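Local structure of flavohemoglobin (Malassezia yamatoensis, 6O0A) at residues D188-P193 / E231-I236; G202-Y207 / L294-K299; Q223-P228 / G289-L294. The protein binds heme and FAD and confers resistance to nitric oxide, probably by oxidising it to nitrate with electrons passed from NAD(P)H through the flavin to the heme. All blocks are in the same frame, centred on the assembly; numbering follows the deposited sequence.

Contact 1: D188-P193 / E231-I236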
loop_
_atom_site.group_PDB
_atom_site.type_symbol
_atom_site.label_atom_id
_atom_site.label_comp_id
_atom_site.label_asym_id
_atom_site.label_seq_id
_atom_site.Cartn_x
_atom_site.Cartn_y
_atom_site.Cartn_z
ATOM N N ASP A 188 -13.723 -14.303 -1.423
ATOM C CA ASP A 188 -13.078 -14.433 -0.119
ATOM C C ASP A 188 -12.293 -15.744 -0.102
ATOM O O ASP A 188 -12.881 -16.827 -0.253
ATOM C CB ASP A 188 -14.185 -14.395 0.948
ATOM C CG ASP A 188 -13.670 -14.497 2.379
ATOM O OD1 ASP A 188 -12.445 -14.532 2.595
ATOM O OD2 ASP A 188 -14.522 -14.539 3.307
ATOM N N MET A 189 -10.961 -15.648 0.022
ATOM C CA MET A 189 -10.062 -16.782 -0.208
ATOM C C MET A 189 -9.238 -17.069 1.039
ATOM O O MET A 189 -8.663 -16.149 1.626
ATOM C CB MET A 189 -9.139 -16.477 -1.391
ATOM C CG MET A 189 -9.946 -16.099 -2.632
ATOM S SD MET A 189 -8.881 -15.699 -4.043
ATOM C CE MET A 189 -8.238 -17.322 -4.425
ATOM N N VAL A 190 -9.162 -18.339 1.434
ATOM C CA VAL A 190 -8.364 -18.756 2.587
ATOM C C VAL A 190 -7.260 -19.694 2.113
ATOM O O VAL A 190 -7.544 -20.703 1.459
ATOM C CB VAL A 190 -9.219 -19.452 3.657
ATOM C CG1 VAL A 190 -8.330 -19.889 4.838
ATOM C CG2 VAL A 190 -10.367 -18.529 4.135
ATOM N N PHE A 191 -6.010 -19.375 2.478
ATOM C CA PHE A 191 -4.830 -20.148 2.107
ATOM C C PHE A 191 -4.149 -20.737 3.341
ATOM O O PHE A 191 -4.152 -20.132 4.420
ATOM C CB PHE A 191 -3.799 -19.278 1.363
ATOM C CG PHE A 191 -4.264 -18.754 0.025
ATOM C CD1 PHE A 191 -4.989 -17.572 -0.064
ATOM C CD2 PHE A 191 -3.945 -19.425 -1.138
ATOM C CE1 PHE A 191 -5.399 -17.081 -1.299
ATOM C CE2 PHE A 191 -4.348 -18.943 -2.375
ATOM C CZ PHE A 191 -5.085 -17.775 -2.455
ATOM N N GLU A 192 -3.528 -21.900 3.181
ATOM C CA GLU A 192 -2.709 -22.490 4.229
ATOM C C GLU A 192 -1.367 -22.904 3.652
ATOM O O GLU A 192 -1.251 -23.135 2.444
ATOM C CB GLU A 192 -3.408 -23.702 4.868
ATOM C CG GLU A 192 -4.583 -23.265 5.740
ATOM C CD GLU A 192 -5.350 -24.433 6.326
ATOM O OE1 GLU A 192 -4.915 -25.584 6.133
ATOM O OE2 GLU A 192 -6.388 -24.190 6.974
ATOM N N PRO A 193 -0.325 -22.979 4.481
ATOM C CA PRO A 193 1.000 -23.329 3.942
ATOM C C PRO A 193 0.981 -24.676 3.239
ATOM O O PRO A 193 0.349 -25.635 3.695
ATOM C CB PRO A 193 1.901 -23.364 5.181
ATOM C CG PRO A 193 1.247 -22.460 6.138
ATOM C CD PRO A 193 -0.252 -22.594 5.898
ATOM N N GLU A 231 -4.380 -18.624 12.897
ATOM C CA GLU A 231 -2.992 -18.195 12.767
ATOM C C GLU A 231 -2.238 -19.044 11.758
ATOM O O GLU A 231 -1.171 -18.633 11.288
ATOM C CB GLU A 231 -2.302 -18.231 14.131
ATOM C CG GLU A 231 -2.349 -16.888 14.850
ATOM C CD GLU A 231 -2.571 -17.019 16.348
ATOM O OE1 GLU A 231 -2.822 -18.150 16.820
ATOM O OE2 GLU A 231 -2.499 -15.986 17.052
ATOM N N THR A 232 -2.784 -20.201 11.404
ATOM C CA THR A 232 -2.224 -21.084 10.389
ATOM C C THR A 232 -2.699 -20.747 8.978
ATOM O O THR A 232 -2.440 -21.523 8.047
ATOM C CB THR A 232 -2.591 -22.527 10.726
ATOM O OG1 THR A 232 -4.010 -22.599 10.906
ATOM C CG2 THR A 232 -1.909 -22.957 12.013
ATOM N N GLN A 233 -3.379 -19.611 8.795
ATOM C CA GLN A 233 -4.007 -19.254 7.529
ATOM C C GLN A 233 -3.648 -17.834 7.106
ATOM O O GLN A 233 -3.342 -16.973 7.937
ATOM C CB GLN A 233 -5.540 -19.373 7.631
ATOM C CG GLN A 233 -5.985 -20.771 7.968
ATOM C CD GLN A 233 -7.459 -20.849 8.294
ATOM O OE1 GLN A 233 -8.061 -19.880 8.776
ATOM N NE2 GLN A 233 -8.050 -21.997 8.026
ATOM N N ARG A 234 -3.705 -17.595 5.793
ATOM C CA ARG A 234 -3.743 -16.249 5.226
ATOM C C ARG A 234 -5.060 -16.114 4.480
ATOM O O ARG A 234 -5.343 -16.910 3.575
ATOM C CB ARG A 234 -2.575 -15.994 4.270
ATOM C CG ARG A 234 -1.210 -16.152 4.914
ATOM C CD ARG A 234 -0.910 -15.026 5.898
ATOM N NE ARG A 234 0.514 -15.030 6.219
ATOM C CZ ARG A 234 1.027 -14.710 7.401
ATOM N NH1 ARG A 234 0.232 -14.336 8.403
ATOM N NH2 ARG A 234 2.336 -14.766 7.587
ATOM N N ARG A 235 -5.860 -15.120 4.856
ATOM C CA ARG A 235 -7.167 -14.901 4.255
ATOM C C ARG A 235 -7.214 -13.511 3.637
ATOM O O ARG A 235 -6.773 -12.540 4.259
ATOM C CB ARG A 235 -8.278 -15.063 5.293
ATOM C CG ARG A 235 -9.660 -14.754 4.747
ATOM C CD ARG A 235 -10.673 -14.701 5.887
ATOM N NE ARG A 235 -11.964 -14.207 5.409
ATOM C CZ ARG A 235 -12.831 -13.568 6.189
ATOM N NH1 ARG A 235 -12.527 -13.350 7.458
ATOM N NH2 ARG A 235 -13.993 -13.151 5.700
ATOM N N ILE A 236 -7.734 -13.428 2.410
ATOM C CA ILE A 236 -7.846 -12.180 1.665
ATOM C C ILE A 236 -9.165 -12.188 0.897
ATOM O O ILE A 236 -9.709 -13.248 0.567
ATOM C CB ILE A 236 -6.662 -11.967 0.686
ATOM C CG1 ILE A 236 -6.616 -13.117 -0.337
ATOM C CG2 ILE A 236 -5.346 -11.862 1.461
ATOM C CD1 ILE A 236 -5.502 -12.956 -1.390
HETATM O O HOH W 1 -5.516 -24.502 9.632
#
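Asp188 and Arg235 meet in a side-on salt bridge. With Asp188 CG turned opposite the backbone N (chi1 -179°), OD1 offers its syn lone pair to Arg235 NE at 2.9 Å, in the guanidinium plane. Asp188 OD2 takes Arg235 NH2 at 2.8 Å, but from out of the carboxylate plane; that nitrogen also serves Glu326. Met189 and Ile236 form a hydrogen-bonded antiparallel pair, with Met189 N 2.8 Å from Ile236 O. Val190, in the non-hydrogen-bonded pair with Arg235, lays CG2 on Arg235 CG (3.9 Å) and CG1 against the Gln233 amide. Phe191 exchanges two backbone bonds with Arg234; its ring has Arg234 O at the edge and brings CE1 to 4.1 Å from Ile236 CD1. Glu192 and Gln233 run side by side, and Gln233 NE2 gives a straight in-plane bond (2.9 Å, 176°) to the anti lone pair of Glu192 OE2. Beyond it, Pro193 CD packs 3.2 Å from Thr232 O, a buried carbonyl without a polar partner. Phe191 and Ile236 pack on Ile210 and Ile208 of strand 207-213, inside the barrel; strands 186-193 and 234-239 are themselves antiparallel neighbours in the FAD-binding barrel of the ferredoxin reductase family.

Contact 2: G202-Y207 / L294-K299. With FAD (flavin-adenine dinucleotide), chain B.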
loop_
_atom_site.group_PDB
_atom_site.type_symbol
_atom_site.label_atom_id
_atom_site.label_comp_id
_atom_site.label_asym_id
_atom_site.label_seq_id
_atom_site.Cartn_x
_atom_site.Cartn_y
_atom_site.Cartn_z
ATOM N N GLY A 202 0.897 -11.923 11.450
ATOM C CA GLY A 202 0.495 -10.645 10.900
ATOM C C GLY A 202 -0.100 -9.732 11.958
ATOM O O GLY A 202 -0.600 -10.175 12.992
ATOM N N LYS A 203 -0.002 -8.432 11.696
ATOM C CA LYS A 203 -0.635 -7.406 12.512
ATOM C C LYS A 203 -1.840 -6.860 11.765
ATOM O O LYS A 203 -1.823 -6.752 10.536
ATOM C CB LYS A 203 0.345 -6.276 12.837
ATOM C CG LYS A 203 1.629 -6.756 13.533
ATOM C CD LYS A 203 2.465 -5.600 14.054
ATOM C CE LYS A 203 2.864 -4.653 12.937
ATOM N NZ LYS A 203 3.955 -3.716 13.346
ATOM N N ALA A 204 -2.900 -6.526 12.506
ATOM C CA ALA A 204 -4.110 -6.046 11.854
ATOM C C ALA A 204 -3.822 -4.798 11.029
ATOM O O ALA A 204 -3.229 -3.831 11.524
ATOM C CB ALA A 204 -5.196 -5.765 12.897
ATOM N N GLY A 205 -4.257 -4.832 9.763
ATOM C CA GLY A 205 -3.962 -3.804 8.787
ATOM C C GLY A 205 -2.868 -4.187 7.811
ATOM O O GLY A 205 -2.736 -3.540 6.757
ATOM N N GLN A 206 -2.089 -5.217 8.113
ATOM C CA GLN A 206 -1.018 -5.560 7.188
ATOM C C GLN A 206 -1.559 -6.325 5.986
ATOM O O GLN A 206 -2.688 -6.831 5.970
ATOM C CB GLN A 206 0.072 -6.361 7.897
ATOM C CG GLN A 206 0.852 -5.535 8.932
ATOM C CD GLN A 206 2.071 -6.260 9.450
ATOM O OE1 GLN A 206 2.005 -7.440 9.790
ATOM N NE2 GLN A 206 3.199 -5.559 9.503
ATOM N N TYR A 207 -0.718 -6.401 4.954
ATOM C CA TYR A 207 -1.046 -7.038 3.694
ATOM C C TYR A 207 0.025 -8.061 3.352
ATOM O O TYR A 207 1.108 -8.076 3.942
ATOM C CB TYR A 207 -1.155 -6.008 2.567
ATOM C CG TYR A 207 0.115 -5.193 2.359
ATOM C CD1 TYR A 207 1.152 -5.668 1.560
ATOM C CD2 TYR A 207 0.272 -3.947 2.949
ATOM C CE1 TYR A 207 2.297 -4.908 1.361
ATOM C CE2 TYR A 207 1.405 -3.199 2.753
ATOM C CZ TYR A 207 2.417 -3.687 1.960
ATOM O OH TYR A 207 3.543 -2.918 1.775
ATOM N N LEU A 294 -12.273 -4.320 8.657
ATOM C CA LEU A 294 -12.623 -5.579 9.312
ATOM C C LEU A 294 -11.455 -6.141 10.129
ATOM O O LEU A 294 -11.646 -6.627 11.251
ATOM C CB LEU A 294 -13.087 -6.584 8.260
ATOM C CG LEU A 294 -13.423 -7.966 8.807
ATOM C CD1 LEU A 294 -14.538 -7.887 9.859
ATOM C CD2 LEU A 294 -13.804 -8.916 7.666
ATOM N N ALA A 295 -10.233 -6.073 9.596
ATOM C CA ALA A 295 -9.075 -6.486 10.389
ATOM C C ALA A 295 -8.965 -5.683 11.686
ATOM O O ALA A 295 -8.730 -6.251 12.761
ATOM C CB ALA A 295 -7.792 -6.350 9.554
ATOM N N PHE A 296 -9.148 -4.361 11.607
ATOM C CA PHE A 296 -9.045 -3.518 12.801
ATOM C C PHE A 296 -10.140 -3.849 13.799
ATOM O O PHE A 296 -9.889 -3.943 15.008
ATOM C CB PHE A 296 -9.155 -2.037 12.426
ATOM C CG PHE A 296 -8.002 -1.508 11.625
ATOM C CD1 PHE A 296 -6.731 -2.065 11.732
ATOM C CD2 PHE A 296 -8.191 -0.436 10.768
ATOM C CE1 PHE A 296 -5.674 -1.558 10.994
ATOM C CE2 PHE A 296 -7.134 0.071 10.022
ATOM C CZ PHE A 296 -5.876 -0.492 10.140
ATOM N N VAL A 297 -11.365 -4.014 13.307
ATOM C CA VAL A 297 -12.493 -4.233 14.199
ATOM C C VAL A 297 -12.371 -5.577 14.898
ATOM O O VAL A 297 -12.628 -5.685 16.097
ATOM C CB VAL A 297 -13.814 -4.100 13.424
ATOM C CG1 VAL A 297 -14.980 -4.508 14.319
ATOM C CG2 VAL A 297 -13.994 -2.663 12.976
ATOM N N GLU A 298 -11.956 -6.616 14.168
ATOM C CA GLU A 298 -11.769 -7.921 14.791
ATOM C C GLU A 298 -10.704 -7.870 15.882
ATOM O O GLU A 298 -10.860 -8.488 16.942
ATOM C CB GLU A 298 -11.395 -8.967 13.736
ATOM C CG GLU A 298 -11.476 -10.414 14.257
ATOM C CD GLU A 298 -10.184 -10.921 14.883
ATOM O OE1 GLU A 298 -9.093 -10.445 14.510
ATOM O OE2 GLU A 298 -10.261 -11.809 15.756
ATOM N N LYS A 299 -9.608 -7.144 15.638
ATOM C CA LYS A 299 -8.557 -7.056 16.646
ATOM C C LYS A 299 -9.031 -6.266 17.863
ATOM O O LYS A 299 -8.832 -6.686 19.011
ATOM C CB LYS A 299 -7.299 -6.422 16.041
ATOM C CG LYS A 299 -6.111 -6.375 17.001
ATOM C CD LYS A 299 -5.709 -7.771 17.442
ATOM C CE LYS A 299 -4.590 -7.726 18.477
ATOM N NZ LYS A 299 -3.418 -6.927 18.011
HETATM P PA FAD B . -3.801 -4.264 -12.536
HETATM O O1A FAD B . -3.365 -5.186 -13.613
HETATM O O2A FAD B . -2.755 -3.922 -11.511
HETATM O O5B FAD B . -4.364 -2.914 -13.177
HETATM C C5B FAD B . -4.659 -1.786 -12.334
HETATM C C4B FAD B . -5.094 -0.678 -13.260
HETATM O O4B FAD B . -4.027 -0.402 -14.197
HETATM C C3B FAD B . -6.291 -1.004 -14.134
HETATM O O3B FAD B . -7.529 -0.765 -13.468
HETATM C C2B FAD B . -6.101 -0.037 -15.307
HETATM O O2B FAD B . -6.601 1.262 -15.006
HETATM C C1B FAD B . -4.573 0.015 -15.438
HETATM N N9A FAD B . -4.045 -0.847 -16.491
HETATM C C8A FAD B . -3.981 -2.214 -16.473
HETATM N N7A FAD B . -3.524 -2.742 -17.583
HETATM C C5A FAD B . -3.275 -1.643 -18.390
HETATM C C6A FAD B . -2.844 -1.529 -19.723
HETATM N N6A FAD B . -2.547 -2.579 -20.499
HETATM N N1A FAD B . -2.745 -0.286 -20.248
HETATM C C2A FAD B . -3.050 0.764 -19.478
HETATM N N3A FAD B . -3.476 0.779 -18.210
HETATM C C4A FAD B . -3.577 -0.464 -17.725
HETATM N N1 FAD B . -7.500 -5.193 -3.587
HETATM C C2 FAD B . -8.545 -5.957 -3.146
HETATM O O2 FAD B . -9.426 -6.364 -3.915
HETATM N N3 FAD B . -8.624 -6.289 -1.796
HETATM C C4 FAD B . -7.718 -5.922 -0.818
HETATM O O4 FAD B . -7.869 -6.292 0.347
HETATM C C4X FAD B . -6.618 -5.119 -1.296
HETATM N N5 FAD B . -5.717 -4.729 -0.433
HETATM C C5X FAD B . -4.659 -3.955 -0.899
HETATM C C6 FAD B . -3.695 -3.516 0.010
HETATM C C7 FAD B . -2.609 -2.751 -0.407
HETATM C C7M FAD B . -1.606 -2.259 0.607
HETATM C C8 FAD B . -2.471 -2.431 -1.768
HETATM C C8M FAD B . -1.291 -1.638 -2.265
HETATM C C9 FAD B . -3.436 -2.857 -2.674
HETATM C C9A FAD B . -4.533 -3.602 -2.253
HETATM N N10 FAD B . -5.531 -4.040 -3.151
HETATM C C10 FAD B . -6.591 -4.800 -2.702
HETATM C "C1'" FAD B . -5.412 -3.775 -4.594
HETATM C "C2'" FAD B . -4.654 -4.876 -5.328
HETATM O "O2'" FAD B . -3.311 -4.931 -4.848
HETATM C "C3'" FAD B . -4.655 -4.670 -6.846
HETATM O "O3'" FAD B . -4.178 -3.358 -7.141
HETATM C "C4'" FAD B . -6.033 -4.848 -7.482
HETATM O "O4'" FAD B . -6.575 -6.100 -7.056
HETATM C "C5'" FAD B . -5.994 -4.768 -8.996
HETATM O "O5'" FAD B . -5.124 -5.811 -9.492
HETATM P P FAD B . -5.257 -6.214 -11.030
HETATM O O1P FAD B . -6.559 -6.829 -11.409
HETATM O O2P FAD B . -4.092 -7.115 -11.335
HETATM O O3P FAD B . -5.100 -4.843 -11.826
HETATM O O HOH W 2 -2.514 -6.096 15.604
#
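Phe296 swings CG away from its own carbonyl carbon, beside the backbone N (chi1 -68°), and this carries the ring off the helix toward the turn made by Ala204 and Gly205. Lys299, one helical turn past Ala295, sends CG anti to the backbone N (chi1 -176°), and bends at chi2 and chi4 carry NZ to the loop side. Between them sits the methyl of Ala204, pointing at the helix: CB rests 3.6 Å from Ala295 O and 3.8 Å from Lys299 CB, with the methyl of Ala295 close by. The Phe296 ring presents its edge to Ala204 O, which lies near the ring plane, 3.4 Å from Phe296 CE1. Gly205, at a positive phi of 102° as the third residue of a type II turn, has no side chain to hold the ring off, and its CA approaches CE1 to 3.6 Å. The turn itself is closed from Gln206 N to Lys203 O and braced by Gln206 OE1, which accepts Lys203 N at 2.9 Å from above the amide carbonyl plane; Gln206 NE2 holds Gly266 O. Phe296 also meets Phe369 edge-to-face. At the far end of the loop the flavin methyl C7M sits over one face of the Tyr207 ring, 3.4 Å from Tyr207 CD2. A water bridges the two segments, 2.7 Å from Lys299 NZ and 3.2 Å from Ala204 N. The barrel loop thus meets the first helix of the NAD-binding domain through methyls, a ring edge and one water. Small residues allow this close fit, and the electropositive ring edge probably gives the carbonyl of Ala204 a mild electrostatic attraction in place of a conventional bond.

Contact 3: Q223-P228 / G289-L294. With FAD (flavin-adenine dinucleotide), chain B.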
loop_
_atom_site.group_PDB
_atom_site.type_symbol
_atom_site.label_atom_id
_atom_site.label_comp_id
_atom_site.label_asym_id
_atom_site.label_seq_id
_atom_site.Cartn_x
_atom_site.Cartn_y
_atom_site.Cartn_z
ATOM N N GLN A 223 -0.878 -7.000 -3.951
ATOM C CA GLN A 223 -1.053 -6.929 -2.499
ATOM C C GLN A 223 -2.520 -7.016 -2.100
ATOM O O GLN A 223 -3.387 -6.429 -2.755
ATOM C CB GLN A 223 -0.461 -5.639 -1.928
ATOM C CG GLN A 223 1.058 -5.547 -2.082
ATOM C CD GLN A 223 1.473 -5.185 -3.492
ATOM O OE1 GLN A 223 0.968 -4.220 -4.066
ATOM N NE2 GLN A 223 2.429 -5.944 -4.053
ATOM N N PHE A 224 -2.785 -7.745 -1.014
ATOM C CA PHE A 224 -4.126 -7.789 -0.432
ATOM C C PHE A 224 -4.040 -7.761 1.085
ATOM O O PHE A 224 -3.164 -8.380 1.685
ATOM C CB PHE A 224 -4.904 -9.022 -0.908
ATOM C CG PHE A 224 -5.059 -9.070 -2.397
ATOM C CD1 PHE A 224 -6.015 -8.303 -3.036
ATOM C CD2 PHE A 224 -4.204 -9.846 -3.166
ATOM C CE1 PHE A 224 -6.135 -8.322 -4.417
ATOM C CE2 PHE A 224 -4.317 -9.874 -4.542
ATOM C CZ PHE A 224 -5.286 -9.112 -5.172
ATOM N N THR A 225 -4.971 -7.036 1.698
ATOM C CA THR A 225 -5.030 -6.909 3.147
ATOM C C THR A 225 -5.441 -8.222 3.809
ATOM O O THR A 225 -6.392 -8.885 3.382
ATOM C CB THR A 225 -6.034 -5.808 3.497
ATOM O OG1 THR A 225 -5.614 -4.589 2.873
ATOM C CG2 THR A 225 -6.104 -5.603 5.018
ATOM N N LEU A 226 -4.723 -8.591 4.868
ATOM C CA LEU A 226 -5.051 -9.797 5.615
ATOM C C LEU A 226 -6.350 -9.632 6.394
ATOM O O LEU A 226 -6.602 -8.588 7.004
ATOM C CB LEU A 226 -3.919 -10.143 6.574
ATOM C CG LEU A 226 -2.690 -10.644 5.817
ATOM C CD1 LEU A 226 -1.535 -10.862 6.804
ATOM C CD2 LEU A 226 -3.046 -11.943 5.087
ATOM N N LEU A 227 -7.159 -10.679 6.384
ATOM C CA LEU A 227 -8.451 -10.725 7.059
ATOM C C LEU A 227 -8.454 -11.721 8.218
ATOM O O LEU A 227 -7.617 -12.636 8.283
ATOM C CB LEU A 227 -9.552 -11.106 6.057
ATOM C CG LEU A 227 -9.808 -10.101 4.936
ATOM C CD1 LEU A 227 -10.781 -10.684 3.943
ATOM C CD2 LEU A 227 -10.329 -8.777 5.516
ATOM N N PRO A 228 -9.403 -11.589 9.148
ATOM C CA PRO A 228 -9.439 -12.497 10.304
ATOM C C PRO A 228 -9.461 -13.967 9.901
ATOM O O PRO A 228 -10.243 -14.391 9.044
ATOM C CB PRO A 228 -10.728 -12.092 11.027
ATOM C CG PRO A 228 -10.917 -10.672 10.668
ATOM C CD PRO A 228 -10.394 -10.501 9.268
ATOM N N GLY A 289 -12.378 -1.450 0.252
ATOM C CA GLY A 289 -11.651 -0.782 1.316
ATOM C C GLY A 289 -12.093 -1.198 2.708
ATOM O O GLY A 289 -11.446 -0.822 3.685
ATOM N N VAL A 290 -13.171 -1.977 2.809
ATOM C CA VAL A 290 -13.571 -2.567 4.078
ATOM C C VAL A 290 -12.521 -3.516 4.643
ATOM O O VAL A 290 -12.548 -3.805 5.832
ATOM C CB VAL A 290 -14.926 -3.296 3.900
ATOM C CG1 VAL A 290 -14.741 -4.614 3.165
ATOM C CG2 VAL A 290 -15.581 -3.546 5.250
ATOM N N THR A 291 -11.599 -4.042 3.828
ATOM C CA THR A 291 -10.793 -5.146 4.345
ATOM C C THR A 291 -9.894 -4.744 5.519
ATOM O O THR A 291 -9.904 -5.460 6.535
ATOM C CB THR A 291 -10.022 -5.832 3.205
ATOM O OG1 THR A 291 -9.214 -4.896 2.481
ATOM C CG2 THR A 291 -10.997 -6.518 2.227
ATOM N N PRO A 292 -9.138 -3.633 5.494
ATOM C CA PRO A 292 -8.441 -3.238 6.739
ATOM C C PRO A 292 -9.390 -2.897 7.881
ATOM O O PRO A 292 -9.068 -3.157 9.048
ATOM C CB PRO A 292 -7.602 -2.018 6.315
ATOM C CG PRO A 292 -8.222 -1.528 5.058
ATOM C CD PRO A 292 -8.802 -2.729 4.372
ATOM N N VAL A 293 -10.556 -2.331 7.575
ATOM C CA VAL A 293 -11.523 -1.998 8.622
ATOM C C VAL A 293 -11.938 -3.256 9.384
ATOM O O VAL A 293 -11.954 -3.285 10.623
ATOM C CB VAL A 293 -12.728 -1.266 8.006
ATOM C CG1 VAL A 293 -13.845 -1.077 9.036
ATOM C CG2 VAL A 293 -12.298 0.101 7.442
ATOM N N LEU A 294 -12.273 -4.320 8.657
ATOM C CA LEU A 294 -12.623 -5.579 9.312
ATOM C C LEU A 294 -11.455 -6.141 10.129
ATOM O O LEU A 294 -11.646 -6.627 11.251
ATOM C CB LEU A 294 -13.087 -6.584 8.260
ATOM C CG LEU A 294 -13.423 -7.966 8.807
ATOM C CD1 LEU A 294 -14.538 -7.887 9.859
ATOM C CD2 LEU A 294 -13.804 -8.916 7.666
HETATM P PA FAD B . -3.801 -4.264 -12.536
HETATM O O1A FAD B . -3.365 -5.186 -13.613
HETATM O O2A FAD B . -2.755 -3.922 -11.511
HETATM O O5B FAD B . -4.364 -2.914 -13.177
HETATM C C5B FAD B . -4.659 -1.786 -12.334
HETATM C C4B FAD B . -5.094 -0.678 -13.260
HETATM O O4B FAD B . -4.027 -0.402 -14.197
HETATM C C3B FAD B . -6.291 -1.004 -14.134
HETATM O O3B FAD B . -7.529 -0.765 -13.468
HETATM C C2B FAD B . -6.101 -0.037 -15.307
HETATM O O2B FAD B . -6.601 1.262 -15.006
HETATM C C1B FAD B . -4.573 0.015 -15.438
HETATM N N9A FAD B . -4.045 -0.847 -16.491
HETATM C C8A FAD B . -3.981 -2.214 -16.473
HETATM N N7A FAD B . -3.524 -2.742 -17.583
HETATM C C5A FAD B . -3.275 -1.643 -18.390
HETATM C C6A FAD B . -2.844 -1.529 -19.723
HETATM N N6A FAD B . -2.547 -2.579 -20.499
HETATM N N1A FAD B . -2.745 -0.286 -20.248
HETATM C C2A FAD B . -3.050 0.764 -19.478
HETATM N N3A FAD B . -3.476 0.779 -18.210
HETATM C C4A FAD B . -3.577 -0.464 -17.725
HETATM N N1 FAD B . -7.500 -5.193 -3.587
HETATM C C2 FAD B . -8.545 -5.957 -3.146
HETATM O O2 FAD B . -9.426 -6.364 -3.915
HETATM N N3 FAD B . -8.624 -6.289 -1.796
HETATM C C4 FAD B . -7.718 -5.922 -0.818
HETATM O O4 FAD B . -7.869 -6.292 0.347
HETATM C C4X FAD B . -6.618 -5.119 -1.296
HETATM N N5 FAD B . -5.717 -4.729 -0.433
HETATM C C5X FAD B . -4.659 -3.955 -0.899
HETATM C C6 FAD B . -3.695 -3.516 0.010
HETATM C C7 FAD B . -2.609 -2.751 -0.407
HETATM C C7M FAD B . -1.606 -2.259 0.607
HETATM C C8 FAD B . -2.471 -2.431 -1.768
HETATM C C8M FAD B . -1.291 -1.638 -2.265
HETATM C C9 FAD B . -3.436 -2.857 -2.674
HETATM C C9A FAD B . -4.533 -3.602 -2.253
HETATM N N10 FAD B . -5.531 -4.040 -3.151
HETATM C C10 FAD B . -6.591 -4.800 -2.702
HETATM C "C1'" FAD B . -5.412 -3.775 -4.594
HETATM C "C2'" FAD B . -4.654 -4.876 -5.328
HETATM O "O2'" FAD B . -3.311 -4.931 -4.848
HETATM C "C3'" FAD B . -4.655 -4.670 -6.846
HETATM O "O3'" FAD B . -4.178 -3.358 -7.141
HETATM C "C4'" FAD B . -6.033 -4.848 -7.482
HETATM O "O4'" FAD B . -6.575 -6.100 -7.056
HETATM C "C5'" FAD B . -5.994 -4.768 -8.996
HETATM O "O5'" FAD B . -5.124 -5.811 -9.492
HETATM P P FAD B . -5.257 -6.214 -11.030
HETATM O O1P FAD B . -6.559 -6.829 -11.409
HETATM O O2P FAD B . -4.092 -7.115 -11.335
HETATM O O3P FAD B . -5.100 -4.843 -11.826
#
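Thr225 and Thr291 face each other across the seam between the FAD-binding barrel and the NAD-binding domain. Thr225 closes the Arg-x-aromatic-Ser/Thr signature of the ferredoxin reductase family; Thr291 lies in the first turn of helix 290-302, just after the glycine-rich turn that follows strand 281-286. Their side chains point at one another, with Thr225 CB 3.5 Å from Thr291 OG1. The methyl branch of Thr225, set anti to the backbone N, packs on Pro292, the residue after Thr291, CG2 lying 3.6 Å from Pro292 N. Leu227 slants across Thr291 and sets CD2 3.5 Å from Thr291 O, while the same methyl also reaches CD2 of Leu294. Farther on, the ring of Pro228 lies across the branch point of Leu294, CD to CG 4.0 Å. Phe399 near the C terminus packs against Thr225, Thr291 and Pro292.

The two threonines converge on the flavin. Thr291 turns its hydroxyl between its own N and carbonyl carbon (chi1 56°), which places OG1 2.9 Å from FAD O4. Thr225 N gives bonds to FAD N5 at 3.2 Å and to FAD O4; the Thr291 hydroxyl possibly binds FAD O4 as well, though its proton may go to Ile288 O instead. Such contacts would probably tune the electron affinity of the ring. Phe224 turns its edge to FAD C2, and the ribityl O2' lies over one of its faces. There Gln223 O accepts the FAD O2' hydroxyl at 2.6 Å.

How the contacts relate
From the N terminus, strand 186-193 enters first, and contact 1 closes a loop of 37 residues when the chain returns at 231-236. That loop contains the opening segments of contacts 2 and 3, whose partners come only later on helix 290-302, so contact 1 crosses both. Contact 3 falls within the span of contact 2, and the two share Leu294 on the helix. Contact 1 is internal to the antiparallel barrel; contacts 2 and 3 tie a barrel loop and the end of strand 219-225 to the NAD-binding domain. Probable backbone hydrogen bonds from Leu226 N to Gln206 O and from Leu227 N to Arg235 O stitch 223-228 to both neighbours.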